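PDB 3U24: putative Lipoprotein from Shewanella oneidensis, which is of unknown function but binds zinc and calcium ions and is probably related to metallopeptidases. Local coordinates for residues A494-M497 against F501-R504; I339-P344 against L418-E423; A154-A159 against L176-A181. All coordinates share one frame; numbering follows the deposited sequence.

Contact 1 of 3, residues A494-M497 against F501-R504; sequences ALMM and FQQR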
# COMPACT_ATOMS: atom_id res chain seq x y z
N ALA A 494 -9.49 -21.13 5.77
CA ALA A 494 -9.14 -22.39 5.11
C ALA A 494 -8.45 -22.09 3.76
O ALA A 494 -7.49 -22.75 3.43
CB ALA A 494 -10.39 -23.31 4.94
N LEU A 495 -8.88 -21.06 3.03
CA LEU A 495 -8.14 -20.61 1.84
C LEU A 495 -6.66 -20.27 2.18
O LEU A 495 -5.71 -20.79 1.57
CB LEU A 495 -8.80 -19.38 1.23
CG LEU A 495 -8.22 -18.72 -0.05
CD1 LEU A 495 -8.58 -19.58 -1.28
CD2 LEU A 495 -8.74 -17.27 -0.20
N MSE A 496 -6.48 -19.40 3.16
CA MSE A 496 -5.16 -18.90 3.42
C MSE A 496 -4.28 -20.03 3.98
O MSE A 496 -3.10 -20.12 3.66
CB MSE A 496 -5.17 -17.68 4.35
CG MSE A 496 -5.80 -16.35 3.81
SE MSE A 496 -5.53 -15.85 1.89
CE MSE A 496 -3.64 -15.41 1.94
N MSE A 497 -4.84 -20.93 4.76
CA MSE A 497 -4.00 -21.96 5.41
C MSE A 497 -3.86 -23.21 4.56
O MSE A 497 -2.78 -23.74 4.44
CB MSE A 497 -4.58 -22.33 6.77
CG MSE A 497 -4.58 -21.20 7.80
SE MSE A 497 -5.05 -21.84 9.64
CE MSE A 497 -3.93 -23.43 9.72
N PHE A 501 -0.98 -22.28 2.30
CA PHE A 501 0.01 -22.81 3.25
C PHE A 501 0.51 -21.78 4.26
O PHE A 501 1.65 -21.84 4.69
CB PHE A 501 1.17 -23.49 2.51
CG PHE A 501 0.70 -24.39 1.41
CD1 PHE A 501 -0.02 -25.54 1.71
CD2 PHE A 501 0.90 -24.06 0.09
CE1 PHE A 501 -0.50 -26.36 0.70
CE2 PHE A 501 0.41 -24.87 -0.93
CZ PHE A 501 -0.29 -26.02 -0.62
N GLN A 502 -0.37 -20.86 4.66
CA GLN A 502 -0.05 -19.90 5.71
C GLN A 502 -0.42 -20.35 7.15
O GLN A 502 -1.23 -21.26 7.36
CB GLN A 502 -0.72 -18.55 5.40
CG GLN A 502 0.01 -17.82 4.29
CD GLN A 502 -0.72 -16.63 3.78
OE1 GLN A 502 -1.48 -15.97 4.48
NE2 GLN A 502 -0.47 -16.32 2.53
N GLN A 503 0.21 -19.68 8.11
CA GLN A 503 -0.04 -19.88 9.53
C GLN A 503 -1.35 -19.22 9.93
O GLN A 503 -1.86 -18.27 9.29
CB GLN A 503 1.05 -19.22 10.36
CG GLN A 503 2.45 -19.75 10.15
CD GLN A 503 2.63 -21.10 10.81
OE1 GLN A 503 2.92 -22.08 10.12
NE2 GLN A 503 2.43 -21.16 12.16
N ARG A 504 -1.83 -19.65 11.08
CA ARG A 504 -3.07 -19.19 11.63
C ARG A 504 -3.13 -17.67 11.80
O ARG A 504 -4.09 -17.02 11.38
CB ARG A 504 -3.25 -19.85 12.99
CG ARG A 504 -4.52 -19.46 13.69
CD ARG A 504 -5.73 -20.08 13.03
NE ARG A 504 -6.92 -19.30 13.35
CZ ARG A 504 -8.17 -19.73 13.24
NH1 ARG A 504 -8.43 -20.97 12.80
NH2 ARG A 504 -9.17 -18.91 13.58
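Met496 and Met497, both selenomethionines, meet Phe501 and Gln502 where helix 489-499 ends in a C-terminal cap and the chain turns into helix 504-516. In the backbone, Gln502 N donates to Met496 O at 3.0 Å and 159°, an i+6 to i bond, one position longer than the i+5 to i bond of a Schellman motif and consistent with the wider pi-type turn at 495-497. Phe501, at positive phi, lets the chain swing round for this bond, while its ring is turned out among Leu470, Ile302 and Arg303. A CH···O contact from Phe501 CA to Met497 O (3.2 Å) adds to the turn. Side-chain packing follows: Met496, bent at chi2 and chi3, lays its methyl CE within 3.4 Å of both NE2 and OE1 of Gln502. Flexible methionine, here carrying selenium, can bend to fit, though Gln502 OE1 is buried with no partner in the model. With an alanine in place of Gln502, the Met496 methyl is likely to lose the amide alongside it, opening a gap into which it could turn. Met497 CG lies 3.4 Å from Gln502 O, with a bound calcium ion about 4 Å from its side chain. Outermost, Arg504 is salt-bridged to Glu508, and the selenium of Met497 rests 3.9 Å from Arg504 CD.

Contact 2 of 3, residues I339-P344 against L418-E423; sequences IVTLDP and LVYSNE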
# COMPACT_ATOMS: atom_id res chain seq x y z
N ILE A 339 19.73 -8.16 -17.51
CA ILE A 339 18.33 -8.01 -17.22
C ILE A 339 17.89 -6.52 -17.29
O ILE A 339 16.87 -6.20 -17.86
CB ILE A 339 18.08 -8.67 -15.88
CG1 ILE A 339 18.22 -10.19 -16.09
CG2 ILE A 339 16.74 -8.23 -15.29
CD1 ILE A 339 17.98 -11.03 -14.85
N VAL A 340 18.70 -5.62 -16.75
CA VAL A 340 18.36 -4.20 -16.73
C VAL A 340 19.62 -3.42 -16.35
O VAL A 340 20.40 -3.89 -15.56
CB VAL A 340 17.21 -3.92 -15.72
CG1 VAL A 340 17.73 -4.04 -14.30
CG2 VAL A 340 16.58 -2.57 -15.94
N THR A 341 19.86 -2.25 -16.93
CA THR A 341 21.02 -1.45 -16.55
C THR A 341 20.88 -0.96 -15.11
O THR A 341 19.88 -0.34 -14.77
CB THR A 341 21.20 -0.21 -17.47
OG1 THR A 341 21.26 -0.63 -18.83
CG2 THR A 341 22.49 0.61 -17.10
N LEU A 342 21.87 -1.24 -14.29
CA LEU A 342 21.97 -0.67 -12.95
C LEU A 342 23.12 0.34 -12.89
O LEU A 342 24.12 0.13 -13.52
CB LEU A 342 22.25 -1.80 -11.96
CG LEU A 342 21.20 -2.89 -11.90
CD1 LEU A 342 21.72 -4.04 -11.03
CD2 LEU A 342 19.89 -2.30 -11.37
N ASP A 343 22.98 1.42 -12.12
CA ASP A 343 24.06 2.42 -11.99
C ASP A 343 24.91 2.16 -10.74
O ASP A 343 24.43 2.39 -9.63
CB ASP A 343 23.44 3.83 -11.92
CG ASP A 343 24.50 4.93 -11.82
OD1 ASP A 343 24.64 5.71 -12.79
OD2 ASP A 343 25.19 5.01 -10.77
N PRO A 344 26.18 1.70 -10.90
CA PRO A 344 27.01 1.36 -9.71
C PRO A 344 27.23 2.49 -8.66
O PRO A 344 27.55 2.19 -7.50
CB PRO A 344 28.36 0.93 -10.31
CG PRO A 344 28.06 0.58 -11.72
CD PRO A 344 26.92 1.47 -12.15
N LEU A 418 12.23 2.51 -8.48
CA LEU A 418 12.24 3.90 -7.97
C LEU A 418 13.33 4.73 -8.66
O LEU A 418 13.09 5.85 -9.03
CB LEU A 418 12.46 3.94 -6.45
CG LEU A 418 12.78 5.28 -5.75
CD1 LEU A 418 11.56 6.21 -5.75
CD2 LEU A 418 13.21 5.01 -4.30
N VAL A 419 14.53 4.19 -8.78
CA VAL A 419 15.59 4.88 -9.50
C VAL A 419 15.15 5.20 -10.94
O VAL A 419 15.29 6.34 -11.40
CB VAL A 419 16.91 4.10 -9.52
CG1 VAL A 419 17.93 4.79 -10.45
CG2 VAL A 419 17.45 3.96 -8.10
N TYR A 420 14.58 4.23 -11.64
CA TYR A 420 14.13 4.49 -12.99
C TYR A 420 13.07 5.59 -13.01
O TYR A 420 13.16 6.49 -13.83
CB TYR A 420 13.70 3.23 -13.73
CG TYR A 420 14.87 2.52 -14.43
CD1 TYR A 420 15.71 1.71 -13.73
CD2 TYR A 420 15.11 2.69 -15.77
CE1 TYR A 420 16.77 1.08 -14.35
CE2 TYR A 420 16.20 2.09 -16.41
CZ TYR A 420 17.02 1.28 -15.69
OH TYR A 420 18.06 0.60 -16.27
N SER A 421 12.14 5.57 -12.05
CA SER A 421 11.11 6.61 -11.99
C SER A 421 11.65 7.99 -11.62
O SER A 421 11.00 8.98 -11.86
CB SER A 421 10.02 6.29 -10.96
OG SER A 421 10.59 6.40 -9.68
N ASN A 422 12.83 8.06 -11.01
CA ASN A 422 13.46 9.34 -10.81
C ASN A 422 14.09 9.92 -12.13
O ASN A 422 14.40 11.07 -12.14
CB ASN A 422 14.47 9.30 -9.63
CG ASN A 422 13.80 9.19 -8.27
OD1 ASN A 422 14.40 8.66 -7.32
ND2 ASN A 422 12.59 9.71 -8.14
N GLU A 423 14.22 9.13 -13.22
CA GLU A 423 14.73 9.60 -14.54
C GLU A 423 13.75 10.71 -15.05
O GLU A 423 14.20 11.82 -15.35
CB GLU A 423 15.03 8.45 -15.66
CG GLU A 423 16.31 7.50 -15.53
CD GLU A 423 16.91 6.73 -16.83
OE1 GLU A 423 16.41 6.73 -18.01
OE2 GLU A 423 18.02 6.09 -16.72
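Tyr420 reaches out from helix 414-423 and sets its hydroxyl against Val340 and Thr341, in the loop between helix 319-337 and strand 349-352. The tight part is small and centred on that one oxygen. Tyr420 OH donates to Thr341 O at a short 2.5 Å, striking a lone pair in the carbonyl plane at a C=O···O angle of 127°, and the carbonyl oxygen in turn lies at the edge of the ring, in its plane. Around the bond sits carbon: Val340 CG2 is 3.9 Å from Tyr420 CZ, and Thr341 CB is 3.5 Å from Tyr420 OH. With chi1 of Val340 at 73°, which puts CG2 anti to the backbone N, this methyl can meet the phenol, and the branched valine also packs on Val334. Glu553 of helix 548-555 touches Tyr420 as well.

The outer side is looser. Thr341 is exposed, yet its OG1 is bonded to Glu553 OE2, so the threonine ties the loop to a third element. Beyond it, Asp343 and Pro344 are exposed and poorly ordered. Tyrosine suits its place because its long, flat side chain bridges helix and loop: the buried hydroxyl finds a backbone acceptor, which depends little on the side chain the loop carries there.

Contact 3 of 3, residues A154-A159 against L176-A181; sequences AYYAAA and LQNQGA. With EDO (1,2-ethanediol), chain Y.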
# COMPACT_ATOMS: atom_id res chain seq x y z
N ALA A 154 -16.35 20.77 16.72
CA ALA A 154 -17.15 20.84 15.46
C ALA A 154 -16.91 19.66 14.55
O ALA A 154 -17.80 19.18 13.89
CB ALA A 154 -16.86 22.13 14.72
N TYR A 155 -15.66 19.24 14.48
CA TYR A 155 -15.25 18.11 13.66
C TYR A 155 -16.04 16.88 14.08
O TYR A 155 -16.57 16.22 13.26
CB TYR A 155 -13.75 17.86 13.83
CG TYR A 155 -13.20 16.70 13.06
CD1 TYR A 155 -13.29 15.42 13.56
CD2 TYR A 155 -12.62 16.89 11.82
CE1 TYR A 155 -12.78 14.32 12.83
CE2 TYR A 155 -12.11 15.80 11.07
CZ TYR A 155 -12.19 14.53 11.58
OH TYR A 155 -11.69 13.45 10.87
N TYR A 156 -16.09 16.57 15.38
CA TYR A 156 -16.79 15.38 15.82
C TYR A 156 -18.34 15.53 15.82
O TYR A 156 -19.04 14.53 15.59
CB TYR A 156 -16.24 14.88 17.17
CG TYR A 156 -14.83 14.28 17.09
CD1 TYR A 156 -14.63 13.05 16.51
CD2 TYR A 156 -13.72 14.94 17.60
CE1 TYR A 156 -13.36 12.50 16.41
CE2 TYR A 156 -12.44 14.40 17.52
CZ TYR A 156 -12.28 13.17 16.90
OH TYR A 156 -11.05 12.57 16.83
N ALA A 157 -18.86 16.73 16.09
CA ALA A 157 -20.29 17.02 15.83
C ALA A 157 -20.67 16.72 14.36
O ALA A 157 -21.71 16.11 14.11
CB ALA A 157 -20.70 18.47 16.19
N ALA A 158 -19.82 17.15 13.42
CA ALA A 158 -20.02 16.85 11.99
C ALA A 158 -20.02 15.32 11.73
O ALA A 158 -20.83 14.78 10.95
CB ALA A 158 -18.95 17.55 11.12
N ALA A 159 -19.10 14.64 12.40
CA ALA A 159 -18.98 13.21 12.25
C ALA A 159 -20.31 12.56 12.64
O ALA A 159 -20.84 11.76 11.89
CB ALA A 159 -17.86 12.66 13.14
N LEU A 176 -11.22 2.30 18.83
CA LEU A 176 -9.84 1.99 19.06
C LEU A 176 -8.88 3.08 18.54
O LEU A 176 -8.00 3.51 19.27
CB LEU A 176 -9.62 0.67 18.37
CG LEU A 176 -8.27 0.03 18.39
CD1 LEU A 176 -8.48 -1.40 17.82
CD2 LEU A 176 -7.33 0.89 17.53
N GLN A 177 -9.08 3.55 17.31
CA GLN A 177 -8.21 4.59 16.80
C GLN A 177 -8.39 5.93 17.52
O GLN A 177 -7.41 6.60 17.78
CB GLN A 177 -8.37 4.72 15.31
CG GLN A 177 -7.84 3.49 14.56
CD GLN A 177 -8.01 3.59 13.07
OE1 GLN A 177 -8.91 4.27 12.58
NE2 GLN A 177 -7.16 2.93 12.34
N ASN A 178 -9.63 6.30 17.87
CA ASN A 178 -9.86 7.57 18.56
C ASN A 178 -9.37 7.53 19.99
O ASN A 178 -8.99 8.57 20.52
CB ASN A 178 -11.31 8.04 18.51
CG ASN A 178 -11.64 8.73 17.21
OD1 ASN A 178 -11.32 9.93 17.04
ND2 ASN A 178 -12.25 7.98 16.27
N GLN A 179 -9.36 6.34 20.59
CA GLN A 179 -8.69 6.16 21.91
C GLN A 179 -7.21 6.45 21.79
O GLN A 179 -6.63 7.00 22.69
CB GLN A 179 -8.88 4.75 22.48
CG GLN A 179 -10.24 4.56 23.12
CD GLN A 179 -10.60 3.10 23.49
OE1 GLN A 179 -10.02 2.11 22.97
NE2 GLN A 179 -11.59 2.97 24.40
N GLY A 180 -6.61 6.08 20.67
CA GLY A 180 -5.20 6.38 20.40
C GLY A 180 -4.93 7.86 20.25
O GLY A 180 -3.78 8.28 20.33
N ALA A 181 -5.96 8.68 20.05
CA ALA A 181 -5.75 10.13 19.98
C ALA A 181 -5.00 10.66 21.23
O ALA A 181 -4.23 11.62 21.13
CB ALA A 181 -7.04 10.90 19.76
C1 EDO Y . -15.28 26.30 17.49
O1 EDO Y . -14.20 26.03 18.41
C2 EDO Y . -16.14 25.09 17.07
O2 EDO Y . -15.66 23.80 17.54
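A side-chain bridge between Tyr156 and Asn178 spans the two roughly antiparallel helices 152-162 and 168-179, which form a helical hairpin. The backbones stand well apart, the nearest CA atoms, those of Tyr156 and Asn178, being 10.8 Å from each other, so the long tyrosine does most of the reaching and the short asparagine meets it. Tyr156 OH donates to Asn178 OD1 at 2.7 Å, nearly along the C=O axis at 170°, with the ring and amide planes 72° apart. In both residues CG lies anti to the carbonyl carbon (chi1 -71° in Tyr156), which sends the two groups into the gap from their own helices.

The loop around residues 121-123 helps hold the pair. Val123 N gives a bond to Tyr156 OH, while Asn178 ND2 donates to Tyr121 O and to Ala174 O, a turn back in its own helix. These bonds fix the amide's rotation and satisfy buried polar atoms, a task suited to asparagine, which both donates and accepts. Tyr155 CD1 sits 3.8 Å above the centre of the Tyr156 ring. Ala154 N is hydrogen-bonded to O2 of 1,2-ethanediol (3.2 Å), probably from the crystallisation liquor. The whole is an antiparallel helical hairpin, its consecutive helices joined by a buried tyrosine-asparagine hydrogen bond.

How the contacts relate
The three contacts share no helix or loop and do not touch; even the closest pair, contacts 1 and 3, have nearest atoms about 17 Å apart. Contacts 2 and 3 lie on opposite sides of the chain's centre. Both are buried and each rests on one tyrosine hydroxyl, but contact 2 reaches a backbone carbonyl of a loop that becomes poorly ordered at Asp343 and Pro344, whereas contact 3 reaches a side-chain amide between two helices. Contact 1 is partly buried and local, joining a helix end to the turn just after it through a backbone bond and selenomethionine packing. Contact 2 alone includes part of the helix that starts at the zinc ligand His414.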